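Local coordinates for proximal thread matrix protein 1 (Mytilus galloprovincialis, PDB 4CN9) that binds zinc and probably helps organise the collagen of the mussel byssus through its two von Willebrand factor type A domains, at residues 274-279 / 366-371; 418-423 / 427-432; 308-313 / 319-324. All coordinates share one frame; numbering follows the deposited sequence.

Contact 1 (274-279 / 366-371); sequences QLMKNF and ILLTDG
N278 OD1 is gripped twice on one side of helix 272-285, by Q274 NE2 (2.9 Å) and by K281 NZ, while M276 and F279 of the same helix lie against L368 of strand 362-369. This is helix-on-sheet packing in the second von Willebrand factor type A domain, an α/β fold in which strand 362-369 runs parallel between strands 253-260 and 391-398. The Q274 bond links successive turns. The acceptor lies nearly in the amide plane of Q274, whereas the donor stands above the carbonyl plane of N278, 38° out of it.

The contact itself is apolar and buried, and it converges on one methyl group. L368 CD2 reaches F279 CE2 at 4.1 Å, approaching the ring obliquely, and M276 CG at 4.3 Å. With chi1 at 175° the F279 ring is carried off the helix toward L368, its CG lying beside the carbonyl carbon and opposite the backbone N. M276 continues past L368 to F259 and I265, and L368 and F279 both touch I396.

Beyond the strand the chain turns through D370 and G371. D370, which corresponds in sequence to the zinc ligand D174 of the first domain, consistent with a MIDAS-like loop here, is hydrogen-bonded through OD2 to S264 OG and through N to D260 OD2, joining the strand end to the end of strand 253-260 (D260) and to the loop after it (S264). T369 points its CB away from the helix and toward the other side of the sheet. Its hydroxyl closes the turn, T369 OG1 donating to G371 O at 3.0 Å from a position tilted 23° from the carbonyl plane.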
loop_
_atom_site.group_PDB
_atom_site.type_symbol
_atom_site.label_atom_id
_atom_site.label_comp_id
_atom_site.label_asym_id
_atom_site.label_seq_id
_atom_site.Cartn_x
_atom_site.Cartn_y
_atom_site.Cartn_z
ATOM N N GLN A 274 25.076 -9.397 -14.910
ATOM C CA GLN A 274 25.257 -8.053 -15.454
ATOM C C GLN A 274 23.935 -7.418 -15.877
ATOM O O GLN A 274 23.766 -6.202 -15.786
ATOM C CB GLN A 274 26.220 -8.054 -16.641
ATOM C CG GLN A 274 26.585 -6.648 -17.105
ATOM C CD GLN A 274 27.312 -5.869 -16.028
ATOM O OE1 GLN A 274 28.177 -6.413 -15.336
ATOM N NE2 GLN A 274 26.950 -4.603 -15.858
ATOM N N LEU A 275 23.007 -8.229 -16.377
ATOM C CA LEU A 275 21.695 -7.713 -16.755
ATOM C C LEU A 275 20.988 -7.143 -15.514
ATOM O O LEU A 275 20.367 -6.076 -15.558
ATOM C CB LEU A 275 20.855 -8.798 -17.429
ATOM C CG LEU A 275 21.227 -9.151 -18.878
ATOM C CD1 LEU A 275 20.455 -10.370 -19.342
ATOM C CD2 LEU A 275 20.983 -7.973 -19.816
ATOM N N MET A 276 21.117 -7.847 -14.397
ATOM C CA MET A 276 20.540 -7.392 -13.143
ATOM C C MET A 276 21.203 -6.099 -12.653
ATOM O O MET A 276 20.520 -5.162 -12.224
ATOM C CB MET A 276 20.645 -8.512 -12.087
ATOM C CG MET A 276 19.944 -8.200 -10.771
ATOM S SD MET A 276 20.170 -9.549 -9.564
ATOM C CE MET A 276 21.940 -9.535 -9.406
ATOM N N LYS A 277 22.526 -6.022 -12.739
ATOM C CA LYS A 277 23.216 -4.785 -12.386
ATOM C C LYS A 277 22.767 -3.615 -13.264
ATOM O O LYS A 277 22.545 -2.505 -12.768
ATOM C CB LYS A 277 24.727 -4.960 -12.486
ATOM C CG LYS A 277 25.320 -5.866 -11.433
ATOM C CD LYS A 277 26.783 -6.135 -11.758
ATOM C CE LYS A 277 27.526 -6.701 -10.581
ATOM N NZ LYS A 277 28.930 -7.069 -10.970
ATOM N N ASN A 278 22.626 -3.850 -14.569
ATOM C CA ASN A 278 22.205 -2.783 -15.469
ATOM C C ASN A 278 20.811 -2.286 -15.103
ATOM O O ASN A 278 20.525 -1.099 -15.200
ATOM C CB ASN A 278 22.221 -3.245 -16.926
ATOM C CG ASN A 278 23.634 -3.455 -17.469
ATOM O OD1 ASN A 278 24.632 -3.135 -16.816
ATOM N ND2 ASN A 278 23.715 -3.982 -18.686
ATOM N N PHE A 279 19.945 -3.197 -14.671
ATOM C CA PHE A 279 18.597 -2.826 -14.252
ATOM C C PHE A 279 18.678 -1.849 -13.075
ATOM O O PHE A 279 18.047 -0.801 -13.081
ATOM C CB PHE A 279 17.821 -4.106 -13.914
ATOM C CG PHE A 279 16.445 -3.891 -13.338
ATOM C CD1 PHE A 279 15.387 -3.539 -14.144
ATOM C CD2 PHE A 279 16.200 -4.125 -12.000
ATOM C CE1 PHE A 279 14.118 -3.377 -13.624
ATOM C CE2 PHE A 279 14.920 -3.971 -11.472
ATOM C CZ PHE A 279 13.887 -3.607 -12.286
ATOM N N ILE A 366 14.135 -2.291 -2.697
ATOM C CA ILE A 366 13.816 -3.020 -3.899
ATOM C C ILE A 366 14.578 -4.331 -3.810
ATOM O O ILE A 366 15.798 -4.337 -3.855
ATOM C CB ILE A 366 14.261 -2.279 -5.149
ATOM C CG1 ILE A 366 13.568 -0.914 -5.231
ATOM C CG2 ILE A 366 13.951 -3.104 -6.389
ATOM C CD1 ILE A 366 14.147 -0.007 -6.279
ATOM N N LEU A 367 13.844 -5.430 -3.692
ATOM C CA LEU A 367 14.438 -6.753 -3.554
ATOM C C LEU A 367 14.291 -7.557 -4.844
ATOM O O LEU A 367 13.220 -7.569 -5.476
ATOM C CB LEU A 367 13.799 -7.501 -2.389
ATOM C CG LEU A 367 14.449 -8.835 -2.012
ATOM C CD1 LEU A 367 14.437 -9.040 -0.504
ATOM C CD2 LEU A 367 13.773 -9.983 -2.713
ATOM N N LEU A 368 15.373 -8.232 -5.218
ATOM C CA LEU A 368 15.416 -9.078 -6.406
ATOM C C LEU A 368 15.946 -10.466 -6.029
ATOM O O LEU A 368 17.009 -10.576 -5.418
ATOM C CB LEU A 368 16.347 -8.458 -7.458
ATOM C CG LEU A 368 15.959 -7.190 -8.221
ATOM C CD1 LEU A 368 16.976 -6.056 -8.061
ATOM C CD2 LEU A 368 15.798 -7.559 -9.711
ATOM N N THR A 369 15.222 -11.522 -6.395
ATOM C CA THR A 369 15.688 -12.887 -6.125
ATOM C C THR A 369 15.359 -13.869 -7.253
ATOM O O THR A 369 14.345 -13.732 -7.946
ATOM C CB THR A 369 15.087 -13.446 -4.821
ATOM O OG1 THR A 369 15.744 -14.675 -4.477
ATOM C CG2 THR A 369 13.585 -13.682 -4.966
ATOM N N ASP A 370 16.231 -14.860 -7.407
ATOM C CA ASP A 370 16.027 -15.964 -8.326
ATOM C C ASP A 370 15.902 -17.305 -7.571
ATOM O O ASP A 370 15.930 -18.358 -8.182
ATOM C CB ASP A 370 17.165 -16.025 -9.369
ATOM C CG ASP A 370 18.348 -16.938 -8.952
ATOM O OD1 ASP A 370 18.710 -17.030 -7.748
ATOM O OD2 ASP A 370 18.938 -17.567 -9.869
ATOM N N GLY A 371 15.739 -17.256 -6.253
ATOM C CA GLY A 371 15.593 -18.469 -5.462
ATOM C C GLY A 371 14.654 -18.337 -4.277
ATOM O O GLY A 371 14.221 -17.243 -3.935
#

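Contact 2 (418-423 / 427-432); sequences FTTSSF and SKIMED
F418 supplies the largest apolar surface between strand 417-420 and the start of helix 430-437. Its CB lies 3.8 Å from I429 CD1. The F418 and D432 side chains cross at about a right angle, ring and carboxylate planes 32° apart, with F418 CE2 3.6 Å from D432 CB. Further along the strand, T420 CG2 meets I429 CG2 at 3.6 Å; chi1 of 66° puts this methyl anti to the carbonyl carbon, beside the backbone N, where it faces I429. An alanine in place of F418 is likely to strip D432 CB of its aromatic cover and open a gap beside I429, V433 and L436.

The polar contacts are modest. K428 bends back at chi3 and chi4 to bring NZ within 3.3 Å of T419 O, a weak hydrogen bond, and its CE and NZ slide past T420 CG2. T420 OG1 bonds S422 O (3.1 Å), donating from above the carbonyl plane and bridging the turn after the strand. On the helix, E431 forms a salt bridge with R286.

Strand 417-420 is the edge strand next to 391-398, and this tight strand-to-helix return is the closing β-α unit of the von Willebrand factor type A fold.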
loop_
_atom_site.group_PDB
_atom_site.type_symbol
_atom_site.label_atom_id
_atom_site.label_comp_id
_atom_site.label_asym_id
_atom_site.label_seq_id
_atom_site.Cartn_x
_atom_site.Cartn_y
_atom_site.Cartn_z
ATOM N N PHE A 418 6.609 -8.197 -8.730
ATOM C CA PHE A 418 6.871 -8.328 -10.151
ATOM C C PHE A 418 7.603 -9.631 -10.407
ATOM O O PHE A 418 8.448 -10.041 -9.603
ATOM C CB PHE A 418 7.735 -7.169 -10.647
ATOM C CG PHE A 418 7.109 -5.828 -10.472
ATOM C CD1 PHE A 418 7.258 -5.127 -9.287
ATOM C CD2 PHE A 418 6.353 -5.268 -11.491
ATOM C CE1 PHE A 418 6.668 -3.881 -9.121
ATOM C CE2 PHE A 418 5.759 -4.036 -11.333
ATOM C CZ PHE A 418 5.918 -3.334 -10.154
ATOM N N THR A 419 7.268 -10.286 -11.521
ATOM C CA THR A 419 7.926 -11.528 -11.922
ATOM C C THR A 419 8.242 -11.470 -13.424
ATOM O O THR A 419 7.490 -10.884 -14.209
ATOM C CB THR A 419 7.060 -12.796 -11.623
ATOM O OG1 THR A 419 5.852 -12.761 -12.392
ATOM C CG2 THR A 419 6.689 -12.906 -10.149
ATOM N N THR A 420 9.383 -12.029 -13.808
ATOM C CA THR A 420 9.748 -12.135 -15.223
ATOM C C THR A 420 10.408 -13.485 -15.434
ATOM O O THR A 420 11.025 -14.026 -14.528
ATOM C CB THR A 420 10.706 -10.983 -15.715
ATOM O OG1 THR A 420 11.993 -11.067 -15.079
ATOM C CG2 THR A 420 10.122 -9.605 -15.425
ATOM N N SER A 421 10.312 -14.022 -16.642
ATOM C CA SER A 421 10.870 -15.339 -16.920
ATOM C C SER A 421 12.389 -15.295 -17.068
ATOM O O SER A 421 13.065 -16.300 -16.881
ATOM C CB SER A 421 10.263 -15.892 -18.211
ATOM O OG SER A 421 10.555 -15.011 -19.273
ATOM N N SER A 422 12.931 -14.140 -17.427
ATOM C CA SER A 422 14.365 -14.033 -17.639
ATOM C C SER A 422 14.868 -12.656 -17.290
ATOM O O SER A 422 14.106 -11.686 -17.225
ATOM C CB SER A 422 14.734 -14.322 -19.098
ATOM O OG SER A 422 14.415 -13.226 -19.923
ATOM N N PHE A 423 16.176 -12.588 -17.106
ATOM C CA PHE A 423 16.853 -11.341 -16.795
ATOM C C PHE A 423 16.791 -10.355 -17.965
ATOM O O PHE A 423 16.783 -9.150 -17.756
ATOM C CB PHE A 423 18.285 -11.642 -16.370
ATOM C CG PHE A 423 18.382 -12.256 -14.991
ATOM C CD1 PHE A 423 18.248 -13.620 -14.812
ATOM C CD2 PHE A 423 18.584 -11.453 -13.872
ATOM C CE1 PHE A 423 18.325 -14.178 -13.542
ATOM C CE2 PHE A 423 18.654 -11.996 -12.609
ATOM C CZ PHE A 423 18.535 -13.359 -12.441
ATOM N N SER A 427 13.655 -5.320 -18.424
ATOM C CA SER A 427 13.266 -4.059 -19.060
ATOM C C SER A 427 11.740 -3.890 -19.097
ATOM O O SER A 427 11.215 -2.776 -18.993
ATOM C CB SER A 427 13.822 -4.011 -20.482
ATOM O OG SER A 427 13.237 -5.037 -21.272
ATOM N N LYS A 428 11.033 -5.001 -19.238
ATOM C CA LYS A 428 9.575 -5.008 -19.283
ATOM C C LYS A 428 8.898 -4.455 -18.017
ATOM O O LYS A 428 7.762 -4.012 -18.083
ATOM C CB LYS A 428 9.084 -6.436 -19.564
ATOM C CG LYS A 428 7.712 -6.790 -18.987
ATOM C CD LYS A 428 7.293 -8.244 -19.314
ATOM C CE LYS A 428 7.778 -9.269 -18.268
ATOM N NZ LYS A 428 6.954 -9.308 -17.010
ATOM N N ILE A 429 9.574 -4.492 -16.865
ATOM C CA ILE A 429 8.957 -4.040 -15.610
ATOM C C ILE A 429 9.577 -2.741 -15.097
ATOM O O ILE A 429 9.146 -2.198 -14.085
ATOM C CB ILE A 429 9.068 -5.107 -14.473
ATOM C CG1 ILE A 429 10.510 -5.271 -14.018
ATOM C CG2 ILE A 429 8.460 -6.436 -14.907
ATOM C CD1 ILE A 429 10.679 -6.269 -12.878
ATOM N N MET A 430 10.578 -2.247 -15.810
ATOM C CA MET A 430 11.341 -1.076 -15.394
ATOM C C MET A 430 10.484 0.148 -15.057
ATOM O O MET A 430 10.661 0.767 -14.006
ATOM C CB MET A 430 12.316 -0.712 -16.513
ATOM C CG MET A 430 12.974 0.625 -16.359
ATOM S SD MET A 430 14.328 0.443 -15.221
ATOM C CE MET A 430 15.446 -0.540 -16.251
ATOM N N GLU A 431 9.566 0.514 -15.944
ATOM C CA GLU A 431 8.785 1.731 -15.734
ATOM C C GLU A 431 7.933 1.615 -14.479
ATOM O O GLU A 431 7.854 2.548 -13.681
ATOM C CB GLU A 431 7.872 2.029 -16.927
ATOM C CG GLU A 431 8.602 2.466 -18.175
ATOM C CD GLU A 431 9.640 3.528 -17.895
ATOM O OE1 GLU A 431 9.284 4.577 -17.308
ATOM O OE2 GLU A 431 10.818 3.301 -18.248
ATOM N N ASP A 432 7.285 0.470 -14.317
ATOM C CA ASP A 432 6.448 0.242 -13.153
ATOM C C ASP A 432 7.282 0.240 -11.879
ATOM O O ASP A 432 6.851 0.774 -10.859
ATOM C CB ASP A 432 5.674 -1.072 -13.286
ATOM C CG ASP A 432 4.520 -0.973 -14.266
ATOM O OD1 ASP A 432 4.059 0.158 -14.521
ATOM O OD2 ASP A 432 4.069 -2.027 -14.774
#

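Contact 3 (308-313 / 319-324); sequences KQFGLK and ADIKGA. With SO4 (sulfate ion), chain G.
I321 is the first residue of 319-324 to meet F310, the aromatic side chain that strand 306-310 directs at helix 318-327. F310 CZ lies 4.3 Å from I321 O, which sits obliquely to the ring, and 4.4 Å from I321 CG2. I321 also packs on F297 and V284, so it bridges the sheet and helix 272-285. K322, next in sequence, has its CB pointing away from the strand, and its NZ makes a salt bridge with D285 of that helix. A324, one turn after I321, comes closest: its CB is 3.6 Å from F310 CE2 and 3.8 Å from F310 CD2. Y315 stands edge-to-face with F310 and touches A324 as well.

At a classic β bulge Q309 and F310 both face V299; chi1 of 61° sets the F310 ring between the backbone N and the carbonyl carbon. Beyond the backbone from the helix, a sulfate ion, probably from the crystallisation liquor, is held by K308 NZ to O1 (2.9 Å) and by K313 N to O2 (3.0 Å). G311 passes close to it, where a β-carbon would collide with O1.

Strand 306-310 runs antiparallel to 295-302: one antiparallel edge strand in an otherwise parallel sheet, with a helix packed on it, as in the α/β fold of the von Willebrand factor type A domain.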
loop_
_atom_site.group_PDB
_atom_site.type_symbol
_atom_site.label_atom_id
_atom_site.label_comp_id
_atom_site.label_asym_id
_atom_site.label_seq_id
_atom_site.Cartn_x
_atom_site.Cartn_y
_atom_site.Cartn_z
ATOM N N LYS A 308 26.375 -6.229 3.575
ATOM C CA LYS A 308 26.249 -4.819 3.166
ATOM C C LYS A 308 27.426 -4.445 2.289
ATOM O O LYS A 308 28.586 -4.485 2.733
ATOM C CB LYS A 308 26.183 -3.878 4.374
ATOM C CG LYS A 308 26.018 -2.396 3.994
ATOM C CD LYS A 308 25.677 -1.497 5.192
ATOM C CE LYS A 308 26.890 -1.116 6.009
ATOM N NZ LYS A 308 26.590 -0.025 6.998
ATOM N N GLN A 309 27.131 -4.093 1.044
ATOM C CA GLN A 309 28.159 -3.713 0.086
ATOM C C GLN A 309 28.485 -2.239 0.242
ATOM O O GLN A 309 29.650 -1.861 0.298
ATOM C CB GLN A 309 27.715 -4.013 -1.346
ATOM C CG GLN A 309 27.430 -5.466 -1.622
ATOM C CD GLN A 309 28.656 -6.340 -1.436
ATOM O OE1 GLN A 309 29.779 -5.855 -1.459
ATOM N NE2 GLN A 309 28.440 -7.631 -1.238
ATOM N N PHE A 310 27.450 -1.405 0.295
ATOM C CA PHE A 310 27.643 -0.013 0.654
ATOM C C PHE A 310 26.379 0.570 1.266
ATOM O O PHE A 310 25.262 0.199 0.893
ATOM C CB PHE A 310 28.163 0.830 -0.529
ATOM C CG PHE A 310 27.251 0.878 -1.746
ATOM C CD1 PHE A 310 26.228 1.816 -1.835
ATOM C CD2 PHE A 310 27.463 0.029 -2.827
ATOM C CE1 PHE A 310 25.437 1.900 -2.980
ATOM C CE2 PHE A 310 26.671 0.103 -3.953
ATOM C CZ PHE A 310 25.655 1.033 -4.028
ATOM N N GLY A 311 26.580 1.436 2.255
ATOM C CA GLY A 311 25.496 2.116 2.930
ATOM C C GLY A 311 25.150 3.418 2.232
ATOM O O GLY A 311 25.802 3.815 1.255
ATOM N N LEU A 312 24.138 4.084 2.773
ATOM C CA LEU A 312 23.514 5.258 2.167
ATOM C C LEU A 312 24.443 6.473 2.082
ATOM O O LEU A 312 24.228 7.380 1.252
ATOM C CB LEU A 312 22.265 5.633 2.984
ATOM C CG LEU A 312 21.084 4.653 2.952
ATOM C CD1 LEU A 312 20.124 4.957 4.068
ATOM C CD2 LEU A 312 20.372 4.715 1.603
ATOM N N LYS A 313 25.473 6.496 2.925
ATOM C CA LYS A 313 26.343 7.672 3.017
ATOM C C LYS A 313 27.688 7.516 2.310
ATOM O O LYS A 313 28.516 8.443 2.338
ATOM C CB LYS A 313 26.574 8.021 4.484
ATOM C CG LYS A 313 25.381 8.670 5.156
ATOM C CD LYS A 313 25.191 10.099 4.660
ATOM C CE LYS A 313 23.942 10.751 5.258
ATOM N NZ LYS A 313 23.475 11.893 4.418
ATOM N N ALA A 319 27.558 8.428 -10.876
ATOM C CA ALA A 319 28.673 7.689 -11.443
ATOM C C ALA A 319 29.303 6.778 -10.392
ATOM O O ALA A 319 29.606 5.621 -10.676
ATOM C CB ALA A 319 29.710 8.638 -12.036
ATOM N N ASP A 320 29.498 7.292 -9.181
ATOM C CA ASP A 320 30.060 6.473 -8.100
ATOM C C ASP A 320 29.098 5.339 -7.701
ATOM O O ASP A 320 29.505 4.204 -7.489
ATOM C CB ASP A 320 30.359 7.321 -6.864
ATOM C CG ASP A 320 31.578 8.225 -7.035
ATOM O OD1 ASP A 320 32.437 7.934 -7.899
ATOM O OD2 ASP A 320 31.659 9.233 -6.293
ATOM N N ILE A 321 27.819 5.657 -7.578
ATOM C CA ILE A 321 26.838 4.642 -7.205
ATOM C C ILE A 321 26.796 3.523 -8.244
ATOM O O ILE A 321 26.880 2.343 -7.903
ATOM C CB ILE A 321 25.456 5.258 -6.999
ATOM C CG1 ILE A 321 25.490 6.150 -5.772
ATOM C CG2 ILE A 321 24.396 4.154 -6.849
ATOM C CD1 ILE A 321 24.326 7.083 -5.657
ATOM N N LYS A 322 26.709 3.889 -9.516
ATOM C CA LYS A 322 26.662 2.884 -10.572
ATOM C C LYS A 322 27.940 2.052 -10.663
ATOM O O LYS A 322 27.876 0.856 -10.870
ATOM C CB LYS A 322 26.347 3.546 -11.914
ATOM C CG LYS A 322 25.003 4.239 -11.894
ATOM C CD LYS A 322 24.581 4.751 -13.264
ATOM C CE LYS A 322 25.491 5.813 -13.805
ATOM N NZ LYS A 322 25.108 6.113 -15.215
ATOM N N GLY A 323 29.097 2.685 -10.517
ATOM C CA GLY A 323 30.351 1.953 -10.526
ATOM C C GLY A 323 30.469 1.030 -9.320
ATOM O O GLY A 323 31.060 -0.039 -9.411
ATOM N N ALA A 324 29.905 1.433 -8.185
ATOM C CA ALA A 324 29.934 0.570 -7.002
ATOM C C ALA A 324 29.058 -0.665 -7.217
ATOM O O ALA A 324 29.428 -1.787 -6.831
ATOM C CB ALA A 324 29.492 1.341 -5.766
HETATM S S SO4 G . 26.666 3.976 6.310
HETATM O O1 SO4 G . 27.286 2.662 6.152
HETATM O O2 SO4 G . 26.505 4.613 4.995
HETATM O O3 SO4 G . 27.506 4.832 7.139
HETATM O O4 SO4 G . 25.376 3.766 6.959
#

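All three contacts pack a helix, or the chain leading into one, against the same six-stranded sheet. Contact 1 holds the interior strand 362-369, whereas contacts 2 and 3 lie at its two outermost strands, 417-420 and 306-310. Contact 1 is buried and purely apolar across its segments; contact 3 is apolar in its side chains, but its ring also meets a backbone carbonyl, and a sulfate lies on the other side of its strand. Contact 2 is partly exposed and adds a weak lysine-to-carbonyl bond. Contacts 1 and 2 touch directly, F279 CD1 lying 3.7 Å from M430 CE, and L275 and M276 rest on F423. Contact 3 stays about 6 Å from contact 1 at the nearest atoms; the two share helix 272-285.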